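Local coordinates for GARP domain-containing protein (Trypanosoma brucei brucei TREU927, PDB 6XZ6), which acts as a trypanosome receptor for the host complement regulator factor H and probably aids transmission of the parasite to tsetse flies, at residues R34-A48 against S87-A101. Sequence-based numbering, arbitrary orientation.
Sequences RFEAVGALEESKKAA and SVRAEAAAMEVKRFA
Helices 34-48 and 87-101 run antiparallel, their N-to-C directions 164° apart and their axes 8.8 Å apart at closest approach, with Ala37 opposite Ala94, Leu41 opposite Ala90 and Ser44 opposite Ser87. Small residues suit these facing positions: the methyl of Ala37 meets Ala94 CB at 4.0 Å and lies against Val97, whose beta-branched side chain offers two methyls to one alanine. Leu41 supplies the bulk. With its CG anti to the backbone N (chi1 170°), it reaches the second helix as a knob in the hole formed by Ser87, Ala90, Glu91 and Ala94, crossing the Glu91 side chain at a slant, CD1 lying 3.6 Å from Glu91 N. This single knob-into-hole contact is of the kind found in coiled coils and helical bundles; here it joins the long helices 4-61 and 67-125 of the bundle, which helix 165-208 also flanks through side chains such as Phe100 and Ala93. Ser44, whose small side chain suits a position where its CA lies 4.8 Å from Ser87 CA, turns its hydroxyl back to Leu41 O (OG to O 2.6 Å), an acceptor shared with Lys45 N, while the same OG lies against Ala90 CB. The flank carries charge: the extended chain of Lys45 brings NZ to Glu91 OE1 at 3.5 Å, a salt bridge whose hydrogen bond is weak; a long ion pair to the poorly ordered Glu42 extends the network. At the other end, Arg34 passes Ala101 CB with the edge of its guanidinium, and a water links NE weakly to Lys98 O; NH1 forms a salt bridge with Asp105, further along helix 67-125. Lys98, bent at chi2 and chi4, crosses Val38 at about a right angle.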
loop_
_atom_site.group_PDB
_atom_site.type_symbol
_atom_site.label_atom_id
_atom_site.label_comp_id
_atom_site.label_asym_id
_atom_site.label_seq_id
_atom_site.Cartn_x
_atom_site.Cartn_y
_atom_site.Cartn_z
ATOM N N ARG A 34 -6.887 -7.058 -3.580
ATOM C CA ARG A 34 -6.649 -7.945 -4.723
ATOM C C ARG A 34 -7.548 -9.181 -4.645
ATOM O O ARG A 34 -8.137 -9.545 -5.646
ATOM C CB ARG A 34 -5.167 -8.373 -4.803
ATOM C CG ARG A 34 -4.323 -7.606 -5.833
ATOM C CD ARG A 34 -2.964 -8.278 -6.066
ATOM N NE ARG A 34 -1.902 -7.495 -5.440
ATOM C CZ ARG A 34 -1.172 -7.887 -4.398
ATOM N NH1 ARG A 34 -0.270 -7.067 -3.866
ATOM N NH2 ARG A 34 -1.333 -9.108 -3.880
ATOM N N PHE A 35 -7.690 -9.790 -3.459
ATOM C CA PHE A 35 -8.575 -10.935 -3.191
ATOM C C PHE A 35 -10.038 -10.545 -3.378
ATOM O O PHE A 35 -10.771 -11.232 -4.085
ATOM C CB PHE A 35 -8.339 -11.466 -1.773
ATOM C CG PHE A 35 -7.084 -12.287 -1.596
ATOM C CD1 PHE A 35 -6.542 -12.998 -2.667
ATOM C CD2 PHE A 35 -6.509 -12.448 -0.327
ATOM C CE1 PHE A 35 -5.424 -13.806 -2.486
ATOM C CE2 PHE A 35 -5.393 -13.257 -0.143
ATOM C CZ PHE A 35 -4.867 -13.945 -1.225
ATOM N N GLU A 36 -10.435 -9.387 -2.812
ATOM C CA GLU A 36 -11.773 -8.817 -2.930
ATOM C C GLU A 36 -12.168 -8.556 -4.398
ATOM O O GLU A 36 -13.284 -8.898 -4.785
ATOM C CB GLU A 36 -11.891 -7.546 -2.060
ATOM C CG GLU A 36 -13.299 -6.988 -2.019
ATOM C CD GLU A 36 -13.464 -5.701 -1.249
ATOM O OE1 GLU A 36 -14.544 -5.085 -1.379
ATOM O OE2 GLU A 36 -12.519 -5.297 -0.534
ATOM N N ALA A 37 -11.256 -7.970 -5.205
ATOM C CA ALA A 37 -11.476 -7.701 -6.630
ATOM C C ALA A 37 -11.655 -9.013 -7.406
ATOM O O ALA A 37 -12.567 -9.118 -8.223
ATOM C CB ALA A 37 -10.316 -6.895 -7.199
ATOM N N VAL A 38 -10.829 -10.021 -7.103
ATOM C CA VAL A 38 -10.871 -11.357 -7.714
ATOM C C VAL A 38 -12.211 -12.041 -7.383
ATOM O O VAL A 38 -12.821 -12.642 -8.253
ATOM C CB VAL A 38 -9.621 -12.200 -7.275
ATOM C CG1 VAL A 38 -9.842 -13.720 -7.453
ATOM C CG2 VAL A 38 -8.374 -11.737 -8.025
ATOM N N GLY A 39 -12.647 -11.933 -6.132
ATOM C CA GLY A 39 -13.921 -12.480 -5.684
ATOM C C GLY A 39 -15.090 -11.810 -6.362
ATOM O O GLY A 39 -15.953 -12.493 -6.891
ATOM N N ALA A 40 -15.091 -10.463 -6.397
ATOM C CA ALA A 40 -16.110 -9.642 -7.047
ATOM C C ALA A 40 -16.215 -9.953 -8.532
ATOM O O ALA A 40 -17.316 -10.131 -9.027
ATOM C CB ALA A 40 -15.809 -8.181 -6.835
ATOM N N LEU A 41 -15.071 -10.088 -9.232
ATOM C CA LEU A 41 -15.026 -10.438 -10.654
ATOM C C LEU A 41 -15.588 -11.835 -10.943
ATOM O O LEU A 41 -16.403 -11.984 -11.852
ATOM C CB LEU A 41 -13.610 -10.267 -11.223
ATOM C CG LEU A 41 -13.342 -10.808 -12.616
ATOM C CD1 LEU A 41 -14.163 -10.092 -13.668
ATOM C CD2 LEU A 41 -11.891 -10.711 -12.946
ATOM N N GLU A 42 -15.161 -12.850 -10.199
ATOM C CA GLU A 42 -15.648 -14.203 -10.404
ATOM C C GLU A 42 -17.144 -14.341 -10.123
ATOM O O GLU A 42 -17.825 -15.058 -10.844
ATOM C CB GLU A 42 -14.797 -15.191 -9.619
ATOM C CG GLU A 42 -13.384 -15.299 -10.191
ATOM C CD GLU A 42 -13.224 -15.894 -11.584
ATOM O OE1 GLU A 42 -13.902 -16.903 -11.893
ATOM O OE2 GLU A 42 -12.406 -15.353 -12.363
ATOM N N GLU A 43 -17.675 -13.582 -9.171
ATOM C CA GLU A 43 -19.122 -13.556 -8.916
ATOM C C GLU A 43 -19.861 -12.933 -10.105
ATOM O O GLU A 43 -20.939 -13.409 -10.456
ATOM C CB GLU A 43 -19.462 -12.773 -7.642
ATOM C CG GLU A 43 -20.168 -13.622 -6.594
ATOM C CD GLU A 43 -21.667 -13.405 -6.461
ATOM O OE1 GLU A 43 -22.105 -12.956 -5.375
ATOM O OE2 GLU A 43 -22.405 -13.700 -7.430
ATOM N N SER A 44 -19.270 -11.880 -10.744
ATOM C CA SER A 44 -19.861 -11.211 -11.910
ATOM C C SER A 44 -19.848 -12.125 -13.115
ATOM O O SER A 44 -20.774 -12.082 -13.924
ATOM C CB SER A 44 -19.177 -9.882 -12.195
ATOM O OG SER A 44 -17.886 -10.021 -12.757
ATOM N N LYS A 45 -18.841 -12.997 -13.206
ATOM C CA LYS A 45 -18.766 -13.973 -14.286
ATOM C C LYS A 45 -19.775 -15.119 -14.052
ATOM O O LYS A 45 -20.312 -15.653 -15.023
ATOM C CB LYS A 45 -17.342 -14.487 -14.466
ATOM C CG LYS A 45 -16.400 -13.504 -15.159
ATOM C CD LYS A 45 -15.039 -14.148 -15.328
ATOM C CE LYS A 45 -14.005 -13.240 -15.937
ATOM N NZ LYS A 45 -12.626 -13.685 -15.572
ATOM N N LYS A 46 -20.082 -15.460 -12.770
ATOM C CA LYS A 46 -21.068 -16.512 -12.444
ATOM C C LYS A 46 -22.479 -16.004 -12.701
ATOM O O LYS A 46 -23.327 -16.772 -13.136
ATOM C CB LYS A 46 -20.937 -17.052 -10.994
ATOM C CG LYS A 46 -19.651 -17.847 -10.717
ATOM C CD LYS A 46 -19.447 -18.124 -9.212
ATOM C CE LYS A 46 -18.030 -17.839 -8.731
ATOM N NZ LYS A 46 -17.986 -17.347 -7.316
ATOM N N ALA A 47 -22.733 -14.724 -12.416
ATOM C CA ALA A 47 -24.011 -14.061 -12.664
ATOM C C ALA A 47 -24.263 -13.963 -14.181
ATOM O O ALA A 47 -25.392 -14.181 -14.616
ATOM C CB ALA A 47 -23.999 -12.675 -12.036
ATOM N N ALA A 48 -23.211 -13.681 -14.987
ATOM C CA ALA A 48 -23.326 -13.599 -16.442
ATOM C C ALA A 48 -23.597 -14.974 -17.072
ATOM O O ALA A 48 -24.398 -15.075 -18.002
ATOM C CB ALA A 48 -22.071 -12.971 -17.040
ATOM N N SER A 87 -19.938 -7.643 -15.942
ATOM C CA SER A 87 -18.780 -8.529 -15.751
ATOM C C SER A 87 -17.523 -7.958 -16.501
ATOM O O SER A 87 -16.389 -8.081 -16.031
ATOM C CB SER A 87 -19.130 -9.956 -16.181
ATOM O OG SER A 87 -18.641 -10.322 -17.461
ATOM N N VAL A 88 -17.750 -7.313 -17.644
ATOM C CA VAL A 88 -16.694 -6.691 -18.444
ATOM C C VAL A 88 -16.142 -5.462 -17.681
ATOM O O VAL A 88 -14.921 -5.245 -17.656
ATOM C CB VAL A 88 -17.180 -6.354 -19.877
ATOM C CG1 VAL A 88 -16.221 -5.404 -20.578
ATOM C CG2 VAL A 88 -17.376 -7.626 -20.697
ATOM N N ARG A 89 -17.047 -4.685 -17.036
ATOM C CA ARG A 89 -16.669 -3.546 -16.209
ATOM C C ARG A 89 -15.916 -4.001 -14.945
ATOM O O ARG A 89 -14.996 -3.297 -14.524
ATOM C CB ARG A 89 -17.875 -2.701 -15.852
ATOM C CG ARG A 89 -18.266 -1.741 -16.964
ATOM C CD ARG A 89 -19.326 -0.742 -16.544
ATOM N NE ARG A 89 -20.559 -1.423 -16.154
ATOM C CZ ARG A 89 -21.550 -1.700 -16.990
ATOM N NH1 ARG A 89 -21.488 -1.301 -18.257
ATOM N NH2 ARG A 89 -22.628 -2.355 -16.560
ATOM N N ALA A 90 -16.255 -5.197 -14.384
ATOM C CA ALA A 90 -15.562 -5.794 -13.232
ATOM C C ALA A 90 -14.157 -6.278 -13.637
ATOM O O ALA A 90 -13.242 -6.176 -12.829
ATOM C CB ALA A 90 -16.376 -6.932 -12.626
ATOM N N GLU A 91 -13.968 -6.729 -14.903
ATOM C CA GLU A 91 -12.647 -7.114 -15.474
ATOM C C GLU A 91 -11.691 -5.945 -15.448
ATOM O O GLU A 91 -10.552 -6.087 -15.003
ATOM C CB GLU A 91 -12.742 -7.573 -16.959
ATOM C CG GLU A 91 -12.828 -9.069 -17.211
ATOM C CD GLU A 91 -11.574 -9.885 -16.974
ATOM O OE1 GLU A 91 -11.519 -11.019 -17.503
ATOM O OE2 GLU A 91 -10.659 -9.414 -16.255
ATOM N N ALA A 92 -12.149 -4.795 -15.981
ATOM C CA ALA A 92 -11.394 -3.538 -16.060
ATOM C C ALA A 92 -11.113 -2.980 -14.681
ATOM O O ALA A 92 -9.983 -2.627 -14.419
ATOM C CB ALA A 92 -12.137 -2.529 -16.906
ATOM N N ALA A 93 -12.087 -2.991 -13.764
ATOM C CA ALA A 93 -11.843 -2.491 -12.407
ATOM C C ALA A 93 -10.821 -3.336 -11.635
ATOM O O ALA A 93 -9.947 -2.746 -11.006
ATOM C CB ALA A 93 -13.146 -2.353 -11.636
ATOM N N ALA A 94 -10.880 -4.701 -11.734
ATOM C CA ALA A 94 -9.943 -5.633 -11.071
ATOM C C ALA A 94 -8.533 -5.485 -11.611
ATOM O O ALA A 94 -7.578 -5.587 -10.854
ATOM C CB ALA A 94 -10.409 -7.072 -11.195
ATOM N N MET A 95 -8.401 -5.216 -12.916
ATOM C CA MET A 95 -7.137 -4.963 -13.608
ATOM C C MET A 95 -6.529 -3.695 -12.962
ATOM O O MET A 95 -5.334 -3.699 -12.675
ATOM C CB MET A 95 -7.409 -4.806 -15.130
ATOM C CG MET A 95 -6.263 -4.221 -15.944
ATOM S SD MET A 95 -6.041 -2.404 -15.848
ATOM C CE MET A 95 -7.348 -1.846 -16.836
ATOM N N GLU A 96 -7.352 -2.644 -12.672
ATOM C CA GLU A 96 -6.828 -1.429 -12.016
ATOM C C GLU A 96 -6.371 -1.744 -10.591
ATOM O O GLU A 96 -5.316 -1.288 -10.183
ATOM C CB GLU A 96 -7.815 -0.243 -12.009
ATOM C CG GLU A 96 -8.610 0.031 -13.279
ATOM C CD GLU A 96 -7.968 0.771 -14.439
ATOM O OE1 GLU A 96 -8.720 1.221 -15.338
ATOM O OE2 GLU A 96 -6.723 0.876 -14.468
ATOM N N VAL A 97 -7.151 -2.540 -9.843
ATOM C CA VAL A 97 -6.780 -2.980 -8.489
ATOM C C VAL A 97 -5.372 -3.631 -8.542
ATOM O O VAL A 97 -4.506 -3.222 -7.789
ATOM C CB VAL A 97 -7.838 -3.942 -7.844
ATOM C CG1 VAL A 97 -7.325 -4.538 -6.547
ATOM C CG2 VAL A 97 -9.174 -3.252 -7.641
ATOM N N LYS A 98 -5.146 -4.615 -9.421
ATOM C CA LYS A 98 -3.823 -5.259 -9.564
ATOM C C LYS A 98 -2.704 -4.215 -9.916
ATOM O O LYS A 98 -1.592 -4.328 -9.423
ATOM C CB LYS A 98 -3.867 -6.381 -10.609
ATOM C CG LYS A 98 -4.341 -7.694 -10.044
ATOM C CD LYS A 98 -5.339 -8.425 -10.956
ATOM C CE LYS A 98 -6.202 -9.419 -10.187
ATOM N NZ LYS A 98 -7.084 -8.761 -9.170
ATOM N N ARG A 99 -3.031 -3.200 -10.709
ATOM C CA ARG A 99 -2.127 -2.149 -11.131
ATOM C C ARG A 99 -1.728 -1.189 -9.993
ATOM O O ARG A 99 -0.549 -0.855 -9.891
ATOM C CB ARG A 99 -2.770 -1.406 -12.295
ATOM C CG ARG A 99 -1.930 -0.308 -12.850
ATOM C CD ARG A 99 -2.801 0.544 -13.716
ATOM N NE ARG A 99 -2.502 1.949 -13.483
ATOM C CZ ARG A 99 -3.374 2.930 -13.641
ATOM N NH1 ARG A 99 -4.604 2.670 -14.057
ATOM N NH2 ARG A 99 -3.022 4.182 -13.398
ATOM N N PHE A 100 -2.686 -0.726 -9.172
ATOM C CA PHE A 100 -2.411 0.155 -8.042
ATOM C C PHE A 100 -1.741 -0.561 -6.889
ATOM O O PHE A 100 -0.918 0.040 -6.208
ATOM C CB PHE A 100 -3.669 0.894 -7.591
ATOM C CG PHE A 100 -4.163 1.847 -8.658
ATOM C CD1 PHE A 100 -3.351 2.879 -9.123
ATOM C CD2 PHE A 100 -5.428 1.692 -9.220
ATOM C CE1 PHE A 100 -3.791 3.731 -10.130
ATOM C CE2 PHE A 100 -5.874 2.555 -10.225
ATOM C CZ PHE A 100 -5.056 3.576 -10.662
ATOM N N ALA A 101 -2.085 -1.851 -6.684
ATOM C CA ALA A 101 -1.501 -2.767 -5.704
ATOM C C ALA A 101 -0.025 -2.963 -6.065
ATOM O O ALA A 101 0.821 -2.846 -5.194
ATOM C CB ALA A 101 -2.230 -4.095 -5.731
HETATM O O HOH W 1 -0.403 -6.224 -7.573
#